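FdxN element excision controlling factor XisI (Anabaena variabilis ATCC 29413, PDB 2NVM) probably acts with XisF and XisH to control the site-specific excision of the fdxN element, a DNA rearrangement of nitrogen-fixation genes in cyanobacteria. Local coordinates at residues 55-60 with 73-78; 108-113 with 121-126. All blocks are in the same frame, centred on the assembly; numbering follows the deposited sequence. Where two conformers were deposited one is given.

From the N terminus the chain runs through helix 4-23 and strand 44-50 before it reaches contact 1, where strand 55-61 meets strand 67-79 in antiparallel pairing and closes the excursion between residues 60 and 73. Strand 82-87 then pairs with 67-79, helix 93-100 follows, and strand 108-110 joins 82-87 in parallel. Contact 2 closes a second, shorter loop, folding the C-terminal tail back on 108-113. The two closures come in series, neither nested nor crossed. Their centres are 16 Å apart and their nearest atoms about 7 Å, so they do not touch; the shared sheet joins them, and both reach the second subunit.

Contact 1 (55-60 with 73-78); sequences QYLWLC and ILYLQI
Segments 55-60 and 73-78 form an antiparallel strand pair within the mixed sheet, interrupted at one end by a classic beta bulge: I73 and L74 both face W58, and their amides share its carbonyl O. Before the bulge the pairing is regular from Q55-Q77 through L57-Y75, with Y56 and L76 exchanging both backbone bonds. Q55 illustrates how a side chain can reach across such a pair. From CB, CG lies anti to the carbonyl carbon, and a bend at chi2 (-65°) swings the amide toward the neighbouring strand. Its CD is 3.7 Å from both Y75 OH and Q77 OE1. Y75 OH donates to Q55 OE1 at 2.5 Å, nearly along the C=O axis, while NE2 gives a straight bond to a lone pair of Q77 OE1 and a weak one to R53 O. These bonds fix the amide's rotation; the Y75 hydroxyl also bonds R46 of the second subunit. On this same side, CD1 of L57 lies over the Y75 ring. On the other face W58, CG anti to the backbone N (chi1 166°), meets Y20 of helix 4-23 edge-to-face and brings CE3 against CB of L74. I73 CG2 sits squarely above the W58 six-membered ring, 3.6 Å from its centroid.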
# COMPACT_ATOMS: atom_id res chain seq x y z
N GLN B 55 -7.84 -2.50 -2.15
CA GLN B 55 -6.47 -2.59 -1.62
C GLN B 55 -6.48 -1.71 -0.38
O GLN B 55 -6.87 -0.53 -0.45
CB GLN B 55 -5.46 -2.08 -2.64
CG GLN B 55 -5.47 -2.83 -3.98
CD GLN B 55 -5.05 -4.28 -3.87
OE1 GLN B 55 -4.08 -4.59 -3.20
NE2 GLN B 55 -5.76 -5.16 -4.55
N TYR B 56 -6.07 -2.29 0.75
CA TYR B 56 -6.08 -1.65 2.07
C TYR B 56 -4.73 -1.90 2.71
O TYR B 56 -4.41 -3.05 3.04
CB TYR B 56 -7.23 -2.26 2.92
CG TYR B 56 -8.56 -2.22 2.18
CD1 TYR B 56 -9.37 -1.07 2.20
CD2 TYR B 56 -8.98 -3.32 1.41
CE1 TYR B 56 -10.59 -1.03 1.47
CE2 TYR B 56 -10.20 -3.29 0.69
CZ TYR B 56 -10.99 -2.14 0.71
OH TYR B 56 -12.16 -2.13 -0.01
N LEU B 57 -3.94 -0.85 2.90
CA LEU B 57 -2.59 -0.99 3.43
C LEU B 57 -2.20 0.04 4.48
O LEU B 57 -2.57 1.19 4.39
CB LEU B 57 -1.63 -0.99 2.24
CG LEU B 57 -0.13 -1.23 2.52
CD1 LEU B 57 0.47 -2.24 1.54
CD2 LEU B 57 0.64 0.09 2.58
N TRP B 58 -1.44 -0.43 5.45
CA TRP B 58 -0.88 0.33 6.54
C TRP B 58 0.61 0.05 6.52
O TRP B 58 1.03 -1.12 6.63
CB TRP B 58 -1.57 -0.08 7.86
CG TRP B 58 -0.93 0.36 9.13
CD1 TRP B 58 -0.12 1.45 9.32
CD2 TRP B 58 -1.15 -0.19 10.44
NE1 TRP B 58 0.23 1.56 10.63
CE2 TRP B 58 -0.38 0.58 11.35
CE3 TRP B 58 -1.90 -1.27 10.94
CZ2 TRP B 58 -0.33 0.31 12.74
CZ3 TRP B 58 -1.86 -1.56 12.33
CH2 TRP B 58 -1.06 -0.77 13.21
N LEU B 59 1.39 1.12 6.36
CA LEU B 59 2.85 1.06 6.38
C LEU B 59 3.43 2.15 7.23
O LEU B 59 2.72 3.08 7.62
CB LEU B 59 3.40 1.14 4.95
CG LEU B 59 3.15 2.35 4.03
CD1 LEU B 59 3.73 3.65 4.51
CD2 LEU B 59 3.77 2.03 2.66
N CYS B 60 4.71 2.02 7.55
CA CYS B 60 5.48 3.07 8.21
C CYS B 60 6.64 3.43 7.27
O CYS B 60 7.19 2.57 6.57
CB CYS B 60 5.94 2.70 9.61
SG CYS B 60 7.06 1.39 9.69
N ILE B 73 3.02 -2.94 7.48
CA ILE B 73 2.55 -3.41 8.79
C ILE B 73 1.36 -4.35 8.60
O ILE B 73 1.32 -5.44 9.17
CB ILE B 73 2.05 -2.24 9.71
CG1 ILE B 73 3.12 -1.17 9.95
CG2 ILE B 73 1.54 -2.77 11.07
CD1 ILE B 73 4.34 -1.67 10.65
N LEU B 74 0.37 -3.90 7.83
CA LEU B 74 -0.86 -4.63 7.58
C LEU B 74 -1.31 -4.37 6.16
O LEU B 74 -1.38 -3.20 5.74
CB LEU B 74 -1.92 -4.19 8.60
CG LEU B 74 -3.26 -4.90 8.84
CD1 LEU B 74 -3.08 -6.38 9.08
CD2 LEU B 74 -3.95 -4.27 10.05
N TYR B 75 -1.57 -5.45 5.41
CA TYR B 75 -1.98 -5.37 4.02
C TYR B 75 -3.07 -6.41 3.75
O TYR B 75 -2.87 -7.61 3.93
CB TYR B 75 -0.76 -5.50 3.07
CG TYR B 75 -1.06 -5.55 1.59
CD1 TYR B 75 -2.14 -4.81 1.02
CD2 TYR B 75 -0.21 -6.24 0.71
CE1 TYR B 75 -2.42 -4.85 -0.35
CE2 TYR B 75 -0.47 -6.29 -0.66
CZ TYR B 75 -1.58 -5.57 -1.19
OH TYR B 75 -1.86 -5.58 -2.53
N LEU B 76 -4.22 -5.90 3.31
CA LEU B 76 -5.40 -6.69 3.00
C LEU B 76 -5.93 -6.30 1.63
O LEU B 76 -5.87 -5.11 1.25
CB LEU B 76 -6.50 -6.40 4.04
CG LEU B 76 -6.15 -6.55 5.52
CD1 LEU B 76 -7.32 -6.17 6.38
CD2 LEU B 76 -5.75 -7.95 5.85
N GLN B 77 -6.40 -7.29 0.88
CA GLN B 77 -7.07 -7.07 -0.40
C GLN B 77 -8.27 -8.03 -0.55
O GLN B 77 -8.27 -9.12 0.04
CB GLN B 77 -6.13 -7.15 -1.62
CG GLN B 77 -5.47 -8.50 -1.87
CD GLN B 77 -4.96 -8.75 -3.28
OE1 GLN B 77 -5.09 -7.93 -4.20
NE2 GLN B 77 -4.41 -9.94 -3.46
N ILE B 78 -9.27 -7.60 -1.32
CA ILE B 78 -10.44 -8.40 -1.64
C ILE B 78 -10.22 -8.77 -3.10
O ILE B 78 -10.09 -7.89 -3.95
CB ILE B 78 -11.80 -7.68 -1.42
CG1 ILE B 78 -11.88 -7.07 0.00
CG2 ILE B 78 -12.93 -8.68 -1.65
CD1 ILE B 78 -13.13 -6.29 0.27

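Contact 2 (108-113 with 121-126); sequences IILGFH and TEFAIA
With chi1 at -48°, F123 sets its ring carbon CG anti to its own carbonyl carbon; L110, at -58°, does likewise and then extends. The two side chains cross obliquely, the CD1 methyl of L110 reaching CD2 of the F123 ring at 3.5 Å. I109 uses the same extended form, and its CG1 packs on the methyl of A124. Further out, I109 CD1 comes to 3.4 Å from A126 C, the carboxylate carbon of the last residue. These apolar contacts seat F123, A124 and A126 against 108-110, the strand that joins 82-87 in parallel; V95 of helix 93-100 also touches F123. A type I turn runs from L110 to H113, and within it G111 O accepts a hydrogen bond from W63 NE1 of the second subunit. Polar closure is sparse. A124 N binds I108 O at 2.9 Å, nearly along the C=O axis though bent at the hydrogen (142°). Two residues after I108, L110 N donates at 2.8 Å to a water that in turn donates to A124 O at 2.7 Å. One direct bond and one water bridge thus serve the backbone where the tail forms no regular strand, while the A126 carboxylate has its charge met outside the two segments, by K82.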
# COMPACT_ATOMS: atom_id res chain seq x y z
N ILE B 108 -11.49 -16.18 3.79
CA ILE B 108 -10.28 -15.58 4.36
C ILE B 108 -9.08 -16.42 3.86
O ILE B 108 -9.07 -17.61 4.06
CB ILE B 108 -10.29 -15.58 5.92
CG1 ILE B 108 -11.50 -14.80 6.46
CG2 ILE B 108 -8.99 -14.98 6.48
CD1 ILE B 108 -11.59 -14.73 7.99
N ILE B 109 -8.10 -15.79 3.21
CA ILE B 109 -6.88 -16.45 2.71
C ILE B 109 -5.67 -15.78 3.36
O ILE B 109 -5.54 -14.55 3.33
CB ILE B 109 -6.73 -16.34 1.17
CG1 ILE B 109 -7.95 -16.96 0.47
CG2 ILE B 109 -5.44 -17.03 0.69
CD1 ILE B 109 -7.91 -16.92 -1.00
N LEU B 110 -4.79 -16.60 3.94
CA LEU B 110 -3.55 -16.12 4.53
C LEU B 110 -2.52 -16.14 3.42
O LEU B 110 -1.82 -17.13 3.22
CB LEU B 110 -3.13 -16.93 5.76
CG LEU B 110 -4.16 -16.96 6.88
CD1 LEU B 110 -3.57 -17.75 8.05
CD2 LEU B 110 -4.63 -15.55 7.34
N GLY B 111 -2.48 -15.03 2.68
CA GLY B 111 -1.53 -14.78 1.60
C GLY B 111 -0.09 -14.83 2.07
O GLY B 111 0.77 -15.25 1.32
N PHE B 112 0.17 -14.40 3.31
CA PHE B 112 1.51 -14.51 3.91
C PHE B 112 1.95 -15.97 4.22
O PHE B 112 3.11 -16.18 4.55
CB PHE B 112 1.70 -13.59 5.13
CG PHE B 112 0.94 -13.98 6.34
CD1 PHE B 112 1.52 -14.81 7.31
CD2 PHE B 112 -0.34 -13.48 6.57
CE1 PHE B 112 0.81 -15.17 8.47
CE2 PHE B 112 -1.05 -13.82 7.72
CZ PHE B 112 -0.48 -14.67 8.68
N HIS B 113 1.02 -16.94 4.23
CA HIS B 113 1.40 -18.37 4.34
C HIS B 113 1.68 -18.84 2.90
O HIS B 113 1.04 -18.38 1.99
CB HIS B 113 0.31 -19.26 4.95
CG HIS B 113 0.13 -19.09 6.42
ND1 HIS B 113 1.14 -18.65 7.25
CD2 HIS B 113 -0.87 -19.49 7.23
CE1 HIS B 113 0.72 -18.68 8.50
NE2 HIS B 113 -0.50 -19.19 8.52
N THR B 121 -4.02 -24.71 8.25
CA THR B 121 -4.91 -23.85 9.04
C THR B 121 -6.39 -24.07 8.62
O THR B 121 -6.68 -24.79 7.64
CB THR B 121 -4.47 -22.34 8.95
OG1 THR B 121 -5.19 -21.59 9.94
CG2 THR B 121 -4.68 -21.73 7.55
N GLU B 122 -7.30 -23.44 9.36
CA GLU B 122 -8.77 -23.53 9.10
C GLU B 122 -9.32 -22.56 8.01
O GLU B 122 -10.53 -22.55 7.78
CB GLU B 122 -9.55 -23.33 10.41
N PHE B 123 -8.44 -21.82 7.32
CA PHE B 123 -8.82 -20.81 6.30
C PHE B 123 -8.73 -21.32 4.86
O PHE B 123 -8.31 -22.47 4.63
CB PHE B 123 -7.98 -19.52 6.51
CG PHE B 123 -7.95 -19.07 7.94
CD1 PHE B 123 -9.14 -18.72 8.59
CD2 PHE B 123 -6.74 -19.02 8.65
CE1 PHE B 123 -9.14 -18.33 9.95
CE2 PHE B 123 -6.70 -18.62 10.01
CZ PHE B 123 -7.91 -18.28 10.66
N ALA B 124 -9.15 -20.48 3.91
CA ALA B 124 -9.13 -20.82 2.47
C ALA B 124 -7.71 -20.86 1.87
O ALA B 124 -6.81 -20.13 2.31
CB ALA B 124 -10.00 -19.87 1.67
N ILE B 125 -7.56 -21.71 0.84
CA ILE B 125 -6.31 -21.91 0.09
C ILE B 125 -6.28 -20.93 -1.10
O ILE B 125 -5.23 -20.36 -1.37
CB ILE B 125 -6.16 -23.40 -0.41
CG1 ILE B 125 -6.21 -24.38 0.77
CG2 ILE B 125 -4.84 -23.58 -1.20
CD1 ILE B 125 -6.06 -25.86 0.39
N ALA B 126 -7.40 -20.78 -1.80
CA ALA B 126 -7.51 -19.84 -2.94
C ALA B 126 -8.96 -19.38 -3.14
O ALA B 126 -9.21 -18.50 -3.97
CB ALA B 126 -6.96 -20.48 -4.22
OXT ALA B 126 -9.89 -19.85 -2.47
O HOH W 1 -5.11 -19.36 4.20